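Local coordinates for histone fold protein (Methanopyrus kandleri, PDB 1F1E) that probably binds and packages DNA as an archaeal histone, carrying two histone folds in one chain and pairing with a second copy of itself, at residues T116-L119 against G120-A123; R21-Q25 against D26-T30; E125-E129 against D130-T134; D33-P36 against T37-E40; P6-A9 against I10-F14. One frame throughout, in Å; residues are numbered along the deposited sequence.

Contact 1 of 5, residues T116-L119 against G120-A123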
# COMPACT_ATOMS: atom_id res chain seq x y z
N THR A 116 13.76 0.57 0.11
CA THR A 116 14.64 -0.42 0.71
C THR A 116 15.38 0.15 1.95
O THR A 116 15.40 -0.52 2.97
CB THR A 116 15.63 -0.92 -0.34
OG1 THR A 116 14.93 -1.54 -1.40
CG2 THR A 116 16.55 -2.00 0.20
N GLU A 117 15.89 1.37 1.81
CA GLU A 117 16.52 2.05 2.92
C GLU A 117 15.54 2.25 4.07
O GLU A 117 15.83 2.03 5.23
CB GLU A 117 17.03 3.39 2.40
CG GLU A 117 17.77 4.22 3.45
CD GLU A 117 18.15 5.54 2.81
OE1 GLU A 117 17.29 6.40 2.59
OE2 GLU A 117 19.36 5.63 2.55
N GLU A 118 14.32 2.65 3.74
CA GLU A 118 13.28 2.82 4.74
C GLU A 118 12.92 1.52 5.45
O GLU A 118 12.69 1.47 6.67
CB GLU A 118 12.05 3.41 4.10
CG GLU A 118 11.05 4.00 5.04
CD GLU A 118 10.02 4.68 4.12
OE1 GLU A 118 9.81 5.90 4.20
OE2 GLU A 118 9.46 3.92 3.32
N LEU A 119 12.95 0.46 4.66
CA LEU A 119 12.79 -0.85 5.32
C LEU A 119 13.89 -1.14 6.31
O LEU A 119 13.62 -1.71 7.38
CB LEU A 119 12.73 -1.91 4.23
CG LEU A 119 12.21 -3.28 4.61
CD1 LEU A 119 10.69 -3.20 4.90
CD2 LEU A 119 12.62 -4.30 3.59
N GLY A 120 15.11 -0.77 5.98
CA GLY A 120 16.22 -0.95 6.88
C GLY A 120 16.01 -0.12 8.14
O GLY A 120 16.25 -0.51 9.28
N GLU A 121 15.51 1.11 7.98
CA GLU A 121 15.23 1.91 9.16
C GLU A 121 14.20 1.26 10.07
O GLU A 121 14.30 1.26 11.30
CB GLU A 121 14.71 3.28 8.77
CG GLU A 121 15.68 4.12 8.01
CD GLU A 121 15.11 5.41 7.46
OE1 GLU A 121 15.83 6.07 6.70
OE2 GLU A 121 13.99 5.87 7.86
N LYS A 122 13.14 0.73 9.48
CA LYS A 122 12.11 0.11 10.25
C LYS A 122 12.62 -1.16 10.94
O LYS A 122 12.31 -1.42 12.11
CB LYS A 122 10.89 -0.20 9.34
CG LYS A 122 9.65 -0.63 10.17
CD LYS A 122 9.13 0.51 11.01
CE LYS A 122 7.87 0.24 11.80
NZ LYS A 122 7.67 1.52 12.57
N ALA A 123 13.39 -1.96 10.19
CA ALA A 123 13.98 -3.16 10.80
C ALA A 123 14.89 -2.78 11.98
O ALA A 123 14.91 -3.49 12.98
CB ALA A 123 14.72 -3.94 9.72
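T116-L119 and G120-A123 are consecutive turns of one alpha helix, joined by four i to i+4 bonds: G120 N to T116 O (3.0 Å), E121 N to E117 O, K122 N to E118 O, and the straightest, A123 N to L119 O (2.8 Å, N-H...O angle 165°). This is the middle of helix 102-129, the long central helix of the second histone fold.

The side chains split between a buried and a polar face. E117 and E121 stand one turn apart on the polar face. E121 turns its CG beside its own backbone N (chi1 -65°), which brings that CG to 3.5 Å from E117 O, and from there the chain runs extended. The two carboxylates end with E117 OE1 4.4 Å from E121 OE1. Like charges would probably repel at that distance, but NH1 of R114 makes a salt bridge to each of these oxygens and so sits as a shared cation. E118 turns its carboxylate another way, to the backbone N of E73 and, across the subunit interface, to K150 of the second subunit.

K122 lays its CB 3.6 Å from E118 O, bends at chi2, and carries its ammonium on to E125. Inward, L119 brings its CD2 branch onto F34 of helix 25-51, and the side chain also packs on helices 7-15 and 137-147. T116 is buried too, its hydroxyl bonded back to I112 O. One turn past L119, the methyl CB of A123 rests 3.4 Å from L119 O.

Contact 2 of 5, residues R21-Q25 against D26-T30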
# COMPACT_ATOMS: atom_id res chain seq x y z
N ARG A 21 24.38 -0.54 13.06
CA ARG A 21 24.05 -1.91 13.41
C ARG A 21 24.62 -3.00 12.51
O ARG A 21 24.86 -2.73 11.35
CB ARG A 21 22.50 -2.02 13.33
CG ARG A 21 21.89 -1.11 14.38
CD ARG A 21 20.37 -1.08 14.23
NE ARG A 21 19.87 -0.12 15.23
CZ ARG A 21 19.88 1.20 15.02
NH1 ARG A 21 20.31 1.79 13.89
NH2 ARG A 21 19.41 1.94 16.02
N ARG A 22 24.80 -4.22 13.01
CA ARG A 22 25.19 -5.40 12.25
C ARG A 22 23.97 -5.97 11.51
O ARG A 22 22.82 -5.68 11.91
CB ARG A 22 25.82 -6.44 13.17
N LEU A 23 24.23 -6.76 10.48
CA LEU A 23 23.16 -7.36 9.69
C LEU A 23 23.38 -8.86 9.63
O LEU A 23 24.45 -9.32 9.17
CB LEU A 23 23.16 -6.73 8.31
CG LEU A 23 21.98 -7.05 7.38
CD1 LEU A 23 20.64 -6.61 8.01
CD2 LEU A 23 22.22 -6.42 6.03
N SER A 24 22.43 -9.64 10.15
CA SER A 24 22.63 -11.09 10.11
C SER A 24 22.38 -11.67 8.71
O SER A 24 21.77 -11.08 7.82
CB SER A 24 21.69 -11.76 11.11
OG SER A 24 20.35 -11.65 10.74
N GLN A 25 22.84 -12.92 8.53
CA GLN A 25 22.58 -13.60 7.28
C GLN A 25 21.08 -13.80 7.07
O GLN A 25 20.64 -13.70 5.94
CB GLN A 25 23.32 -14.95 7.42
CG GLN A 25 23.73 -15.62 6.15
CD GLN A 25 24.41 -14.63 5.22
OE1 GLN A 25 25.59 -14.30 5.40
NE2 GLN A 25 23.64 -14.18 4.24
N ASP A 26 20.29 -14.12 8.09
CA ASP A 26 18.85 -14.38 7.82
C ASP A 26 18.13 -13.11 7.40
O ASP A 26 17.15 -13.12 6.66
CB ASP A 26 18.15 -15.06 8.97
CG ASP A 26 18.12 -14.49 10.34
OD1 ASP A 26 18.67 -13.40 10.63
OD2 ASP A 26 17.54 -15.23 11.16
N ALA A 27 18.61 -11.96 7.77
CA ALA A 27 18.18 -10.64 7.39
C ALA A 27 18.57 -10.44 5.94
O ALA A 27 17.71 -9.96 5.19
CB ALA A 27 18.78 -9.57 8.27
N LYS A 28 19.79 -10.78 5.59
CA LYS A 28 20.14 -10.64 4.18
C LYS A 28 19.25 -11.56 3.38
O LYS A 28 18.78 -11.22 2.29
CB LYS A 28 21.64 -10.93 3.99
CG LYS A 28 22.55 -10.01 4.74
CD LYS A 28 24.02 -10.40 4.68
CE LYS A 28 24.83 -9.66 5.71
NZ LYS A 28 26.29 -9.90 5.62
N ASP A 29 19.01 -12.80 3.83
CA ASP A 29 18.20 -13.73 3.09
C ASP A 29 16.81 -13.13 2.82
O ASP A 29 16.24 -13.22 1.72
CB ASP A 29 17.97 -15.00 3.86
CG ASP A 29 18.97 -16.09 4.03
OD1 ASP A 29 19.89 -16.12 3.21
OD2 ASP A 29 18.81 -16.87 4.98
N THR A 30 16.34 -12.51 3.90
CA THR A 30 14.98 -11.92 3.74
C THR A 30 14.88 -10.83 2.70
O THR A 30 13.97 -10.78 1.86
CB THR A 30 14.50 -11.41 5.09
OG1 THR A 30 14.48 -12.54 6.01
CG2 THR A 30 13.07 -10.92 5.01
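S24 O is held by two backbone N-H groups of the following turn: K28 N at 3.0 Å, with an N-H...O angle of 158°, and A27 N at 3.3 Å in a bond that is bent and weak. Carbon closes in on the same oxygen, for CG of K28 lies 3.4 Å from S24 O and the A27 methyl is just as near.

On the other side of S24 its hydroxyl, set between backbone N and carbonyl carbon (chi1 67°), faces the D26 carboxylate. The 2.4 Å separating S24 OG from D26 OD1 is too short to be taken at face value, though the two groups clearly meet; S24 OG also has V135 O as a hydrogen-bond partner, so its one proton is contested, and D26 OD1 accepts from G137 N. S24 is the N-cap of helix 25-51, the long central helix of the first histone fold. Just before it, strand 22-23 runs parallel to strand 134-135 of the second fold, the loop-to-loop pairing by which two histone folds clasp in a handshake.

Beneath the cap, L23 divides its branches: CD1 meets the A27 methyl at 3.5 Å, and CD2 meets CG of K28 at 3.8 Å. K28 runs extended back past L23, and passes the amide of Q25, whose NE2 is 3.8 Å from K28 CB. A serine in place of K28 would probably strip the methylene chain from L23 CD2 on that side and cost E11 the weak, long ion pair it has with NZ. One turn on, D26 O takes both T30 OG1 and T30 N, which come from opposite faces of its carbonyl plane.

Contact 3 of 5, residues E125-E129 against D130-T134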
# COMPACT_ATOMS: atom_id res chain seq x y z
N GLU A 125 14.57 -0.26 13.87
CA GLU A 125 13.70 0.10 14.96
C GLU A 125 13.23 -1.13 15.72
O GLU A 125 13.17 -1.15 16.96
CB GLU A 125 12.53 0.94 14.40
CG GLU A 125 11.42 1.14 15.42
CD GLU A 125 10.26 1.95 14.87
OE1 GLU A 125 10.12 2.26 13.67
OE2 GLU A 125 9.43 2.27 15.75
N TYR A 126 12.93 -2.21 15.01
CA TYR A 126 12.54 -3.44 15.71
C TYR A 126 13.71 -4.06 16.46
O TYR A 126 13.53 -4.60 17.56
CB TYR A 126 11.93 -4.41 14.73
CG TYR A 126 10.50 -4.08 14.29
CD1 TYR A 126 9.49 -3.90 15.28
CD2 TYR A 126 10.15 -3.92 12.99
CE1 TYR A 126 8.20 -3.60 14.83
CE2 TYR A 126 8.86 -3.63 12.56
CZ TYR A 126 7.88 -3.46 13.50
OH TYR A 126 6.61 -3.18 13.11
N ALA A 127 14.92 -3.98 15.89
CA ALA A 127 16.04 -4.50 16.66
C ALA A 127 16.24 -3.70 17.94
O ALA A 127 16.55 -4.24 19.00
CB ALA A 127 17.27 -4.42 15.79
N ASP A 128 16.14 -2.39 17.82
CA ASP A 128 16.21 -1.54 19.02
C ASP A 128 15.23 -2.00 20.06
O ASP A 128 15.51 -2.04 21.25
CB ASP A 128 15.87 -0.12 18.59
CG ASP A 128 17.00 0.60 17.88
OD1 ASP A 128 18.11 0.01 17.79
OD2 ASP A 128 16.78 1.75 17.44
N GLU A 129 14.02 -2.38 19.61
CA GLU A 129 12.96 -2.67 20.57
C GLU A 129 13.36 -3.88 21.40
O GLU A 129 12.94 -3.97 22.54
CB GLU A 129 11.60 -2.93 19.90
CG GLU A 129 10.84 -1.66 19.55
CD GLU A 129 9.54 -1.94 18.80
OE1 GLU A 129 9.12 -3.13 18.75
OE2 GLU A 129 8.93 -0.99 18.27
N ASP A 130 14.16 -4.72 20.75
CA ASP A 130 14.57 -5.94 21.45
C ASP A 130 15.95 -5.79 22.06
O ASP A 130 16.55 -6.79 22.46
CB ASP A 130 14.49 -7.09 20.46
CG ASP A 130 14.68 -8.42 21.17
OD1 ASP A 130 14.23 -8.47 22.34
OD2 ASP A 130 15.28 -9.35 20.58
N GLY A 131 16.46 -4.58 22.17
CA GLY A 131 17.79 -4.29 22.69
C GLY A 131 18.85 -5.06 21.93
O GLY A 131 19.75 -5.66 22.54
N ARG A 132 18.72 -5.08 20.59
CA ARG A 132 19.81 -5.71 19.86
C ARG A 132 20.53 -4.74 18.92
O ARG A 132 19.91 -3.88 18.31
CB ARG A 132 19.33 -6.91 19.04
CG ARG A 132 18.92 -8.08 19.95
CD ARG A 132 18.45 -9.22 19.03
NE ARG A 132 17.07 -8.99 18.64
CZ ARG A 132 16.63 -8.53 17.48
NH1 ARG A 132 17.42 -8.20 16.48
NH2 ARG A 132 15.32 -8.41 17.36
N LYS A 133 21.83 -4.95 18.85
CA LYS A 133 22.75 -4.35 17.89
C LYS A 133 22.67 -4.98 16.52
O LYS A 133 23.15 -4.36 15.55
CB LYS A 133 24.18 -4.49 18.45
N THR A 134 22.12 -6.21 16.41
CA THR A 134 22.09 -6.73 15.04
C THR A 134 20.64 -6.88 14.57
O THR A 134 19.78 -7.30 15.34
CB THR A 134 22.88 -8.03 14.72
OG1 THR A 134 22.06 -9.19 14.65
CG2 THR A 134 23.93 -8.15 15.77
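A Schellman motif ends the long central helix 102-129 of the second histone fold here, as the E125-E129 turn gives way to D130-T134. Its two defining bonds are R132 N to A127 O at 2.8 Å and G131 N to D128 O at 2.9 Å. Both donors sit above the carbonyl planes, off the lone pairs. G131 makes the reversal with a positive phi of 55°, a value that suits glycine. Just before it, D130 N is shared between Y126 O and, weakly, A127 O.

R132 then folds its side chain back over the end of the helix. With the chain bent at chi3 (-82°), NH1 comes 3.8 Å from the methyl CB of A127. Two partners meet the guanidinium at its edge and in its plane: NE makes a nearly straight salt bridge to D130 OD2 (2.7 Å, 172°), while NH1 gives a weak bond to T134 O. NH1 also forms a salt bridge to D139 of helix 137-147. Partners on NE and NH1 probably fix the rotation of the group. At D130, the OD2 oxygen receives NE of R132 on its anti side.

Contact 4 of 5, residues D33-P36 against T37-E40; sequences DFVP and TMAE
The ring of F34 and the CB methylene of M38, modelled as selenomethionine, meet one turn apart in a CH-pi contact. M38 CB stands over one face of the ring, 4.1 Å from its centroid and 29° off the normal, and lies nearest the CE2 and CZ atoms, with CE2 of F34 3.7 Å from CB of M38. F34 reaches that spot by setting CG anti to its backbone N (chi1 176°), which swings the ring forward along the helix, and the two side chains cross obliquely. With an alanine here instead of F34, M38 CB would probably lose the ring face it packs on, and a gap would open next to L119 and M148.

The backbone beneath positions them. M38 N bonds F34 O at 2.8 Å, nearly along the C=O axis, and A39 N bonds V35 O at the same length. P36 has no N-H, so its nitrogen makes no bond to the turn before and the helix kinks; its carbonyl still accepts E40 N at 3.0 Å. A water bound to E40 OE1 at 2.9 Å gives P36 O a second, weak bond. T37 lies over the same turn, its CB 3.4 Å from F34 O.

The whole turn belongs to helix 25-51, the long central helix of the first histone fold. F34, V35, M38 and A39 face helix 102-129 of the second fold, where Y108 OH bonds A39 O, while V35 and P36 lean on I10 of helix 7-15.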
# COMPACT_ATOMS: atom_id res chain seq x y z
N ASP A 33 15.21 -11.97 -0.94
CA ASP A 33 13.99 -12.49 -1.53
C ASP A 33 13.03 -11.31 -1.76
O ASP A 33 12.38 -11.17 -2.79
CB ASP A 33 13.32 -13.56 -0.64
CG ASP A 33 13.90 -14.98 -0.79
OD1 ASP A 33 14.67 -15.21 -1.75
OD2 ASP A 33 13.65 -15.83 0.12
N PHE A 34 12.91 -10.40 -0.78
CA PHE A 34 11.89 -9.40 -0.82
C PHE A 34 12.12 -8.23 -1.79
O PHE A 34 11.21 -7.85 -2.51
CB PHE A 34 11.67 -8.86 0.61
CG PHE A 34 10.67 -7.73 0.59
CD1 PHE A 34 9.32 -8.06 0.49
CD2 PHE A 34 11.09 -6.42 0.73
CE1 PHE A 34 8.42 -7.01 0.48
CE2 PHE A 34 10.17 -5.39 0.64
CZ PHE A 34 8.85 -5.73 0.55
N VAL A 35 13.31 -7.68 -1.76
CA VAL A 35 13.53 -6.46 -2.56
C VAL A 35 13.22 -6.69 -4.02
O VAL A 35 12.55 -5.82 -4.60
CB VAL A 35 14.91 -5.83 -2.29
CG1 VAL A 35 15.26 -4.70 -3.23
CG2 VAL A 35 14.91 -5.33 -0.85
N PRO A 36 13.65 -7.73 -4.71
CA PRO A 36 13.25 -7.89 -6.11
C PRO A 36 11.76 -8.02 -6.29
O PRO A 36 11.21 -7.55 -7.28
CB PRO A 36 14.03 -9.17 -6.52
CG PRO A 36 15.16 -9.23 -5.57
CD PRO A 36 14.60 -8.79 -4.26
N THR A 37 11.06 -8.69 -5.39
CA THR A 37 9.60 -8.80 -5.47
C THR A 37 8.93 -7.45 -5.30
O THR A 37 8.01 -7.11 -6.03
CB THR A 37 9.13 -9.77 -4.36
OG1 THR A 37 9.55 -11.09 -4.71
CG2 THR A 37 7.63 -9.81 -4.24
N MSE A 38 9.46 -6.64 -4.33
CA MSE A 38 8.98 -5.28 -4.16
C MSE A 38 9.24 -4.44 -5.39
O MSE A 38 8.37 -3.70 -5.82
CB MSE A 38 9.60 -4.64 -2.92
CG MSE A 38 9.18 -3.23 -2.71
SE MSE A 38 10.18 -1.97 -3.54
CE MSE A 38 11.74 -2.10 -2.71
N ALA A 39 10.41 -4.53 -5.97
CA ALA A 39 10.72 -3.77 -7.16
C ALA A 39 9.75 -4.11 -8.28
O ALA A 39 9.29 -3.23 -9.02
CB ALA A 39 12.16 -3.96 -7.59
N GLU A 40 9.44 -5.41 -8.43
CA GLU A 40 8.51 -5.83 -9.47
C GLU A 40 7.11 -5.33 -9.19
O GLU A 40 6.41 -4.89 -10.11
CB GLU A 40 8.60 -7.36 -9.59
CG GLU A 40 7.66 -7.92 -10.62
CD GLU A 40 8.00 -9.31 -11.09
OE1 GLU A 40 8.89 -9.92 -10.54
OE2 GLU A 40 7.35 -9.72 -12.04
O HOH W 1 11.28 -10.54 -9.00

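Contact 5 of 5, residues P6-A9 against I10-F14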
# COMPACT_ATOMS: atom_id res chain seq x y z
N PRO A 6 21.44 -6.62 -8.16
CA PRO A 6 22.49 -7.37 -7.45
C PRO A 6 22.34 -7.35 -5.94
O PRO A 6 21.99 -6.37 -5.35
CB PRO A 6 23.78 -6.62 -7.84
CG PRO A 6 23.42 -5.91 -9.09
CD PRO A 6 22.02 -5.42 -8.80
N LYS A 7 22.65 -8.54 -5.39
CA LYS A 7 22.49 -8.72 -3.96
C LYS A 7 23.40 -7.74 -3.19
O LYS A 7 22.99 -7.20 -2.16
CB LYS A 7 22.81 -10.14 -3.45
CG LYS A 7 21.80 -11.16 -3.87
CD LYS A 7 22.10 -12.61 -3.61
CE LYS A 7 20.92 -13.55 -3.55
NZ LYS A 7 21.07 -14.90 -2.89
N ALA A 8 24.61 -7.53 -3.69
CA ALA A 8 25.50 -6.63 -2.97
C ALA A 8 24.95 -5.22 -2.86
O ALA A 8 25.09 -4.58 -1.80
CB ALA A 8 26.85 -6.62 -3.66
N ALA A 9 24.28 -4.83 -3.94
CA ALA A 9 23.64 -3.48 -3.97
C ALA A 9 22.41 -3.46 -3.07
O ALA A 9 22.27 -2.49 -2.31
CB ALA A 9 23.31 -3.02 -5.38
N ILE A 10 21.56 -4.48 -3.12
CA ILE A 10 20.44 -4.61 -2.17
C ILE A 10 20.92 -4.46 -0.74
O ILE A 10 20.37 -3.68 0.04
CB ILE A 10 19.68 -5.92 -2.36
CG1 ILE A 10 19.03 -5.99 -3.77
CG2 ILE A 10 18.67 -6.13 -1.26
CD1 ILE A 10 18.46 -7.37 -4.02
N GLU A 11 21.97 -5.21 -0.40
CA GLU A 11 22.49 -5.08 0.94
C GLU A 11 23.01 -3.70 1.29
O GLU A 11 22.67 -3.30 2.37
CB GLU A 11 23.66 -6.08 1.09
CG GLU A 11 24.12 -6.11 2.53
CD GLU A 11 25.27 -7.03 2.81
OE1 GLU A 11 25.63 -7.83 1.90
OE2 GLU A 11 25.80 -6.91 3.93
N ARG A 12 23.81 -3.08 0.40
CA ARG A 12 24.33 -1.76 0.77
C ARG A 12 23.18 -0.76 1.02
O ARG A 12 23.23 0.07 1.91
CB ARG A 12 25.33 -1.19 -0.23
CG ARG A 12 26.66 -1.97 -0.28
CD ARG A 12 27.62 -1.20 -1.20
NE ARG A 12 27.14 -1.32 -2.58
CZ ARG A 12 27.43 -2.29 -3.43
NH1 ARG A 12 28.23 -3.31 -3.12
NH2 ARG A 12 26.93 -2.27 -4.64
N ILE A 13 22.17 -0.88 0.14
CA ILE A 13 21.11 0.10 0.17
C ILE A 13 20.33 -0.11 1.46
O ILE A 13 19.99 0.81 2.18
CB ILE A 13 20.28 0.05 -1.08
CG1 ILE A 13 21.07 0.52 -2.30
CG2 ILE A 13 19.01 0.85 -0.96
CD1 ILE A 13 20.46 0.04 -3.62
N PHE A 14 19.97 -1.36 1.74
CA PHE A 14 19.25 -1.63 3.01
C PHE A 14 20.06 -1.15 4.20
O PHE A 14 19.55 -0.55 5.14
CB PHE A 14 19.01 -3.12 3.08
CG PHE A 14 18.21 -3.56 4.27
CD1 PHE A 14 18.80 -4.01 5.41
CD2 PHE A 14 16.82 -3.49 4.22
CE1 PHE A 14 18.07 -4.43 6.51
CE2 PHE A 14 16.10 -3.87 5.31
CZ PHE A 14 16.71 -4.34 6.45
O HOH W 2 26.98 -5.43 0.23
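I10 N opens the helix by bonding P6 O at 3.0 Å, nearly straight at 173° and in the carbonyl plane; P6 is the N-cap of helix 7-15, the short first helix of the first histone fold. The side chain of I10 lies along the same carbonyl, its CG1 3.4 Å from P6 O. E11 N follows with a bond to K7 O, and its carboxylate works both ways: a water bound to A8 O at 2.9 Å makes a weak bond to OE1, while OE2 pairs with R15.

R12 repeats the backbone pattern to A8 O, then bends at chi3 (-70°) and folds back, so that its guanidinium lies flat over A8 O, 3.6 Å above it, with NH1 touching the A8 methyl. NE carries the main charge partner, E81. I13 N bonds A9 O at 2.9 Å, and I13 CG1 presses to 3.2 Å from that same oxygen. F14 N ends the walk with a bond to I10 O.

A8 O thus accepts from a backbone N-H and a water and also lies against the face of a cation, which would probably polarise that carbonyl, while A9 O is covered by CG1 and CD1 of I13, which probably shields it.

Overall arrangement
The five contacts sample two histone folds clasped within one chain. The F14 ring of contact 5 wedges against contact 1, its CE2 3.3 Å from G120 CA. The same ring meets contact 2, with L23 CD1 3.7 Å from F14 CE1. Contacts 2 and 3 join the two folds at their strand pairing: R21 NH2 forms a salt bridge to D128 OD1 (2.9 Å), and R22 N lies 3.0 Å from K133 O, probably hydrogen-bonded. Contact 4 rests on contact 1 through F34 CD2 and L119 CD2, 3.9 Å apart, and on contact 5 through V35 CG2 and I10 CG2, also 3.9 Å apart. Contacts 3 and 4 are the farthest apart, with centres about 24 Å from each other.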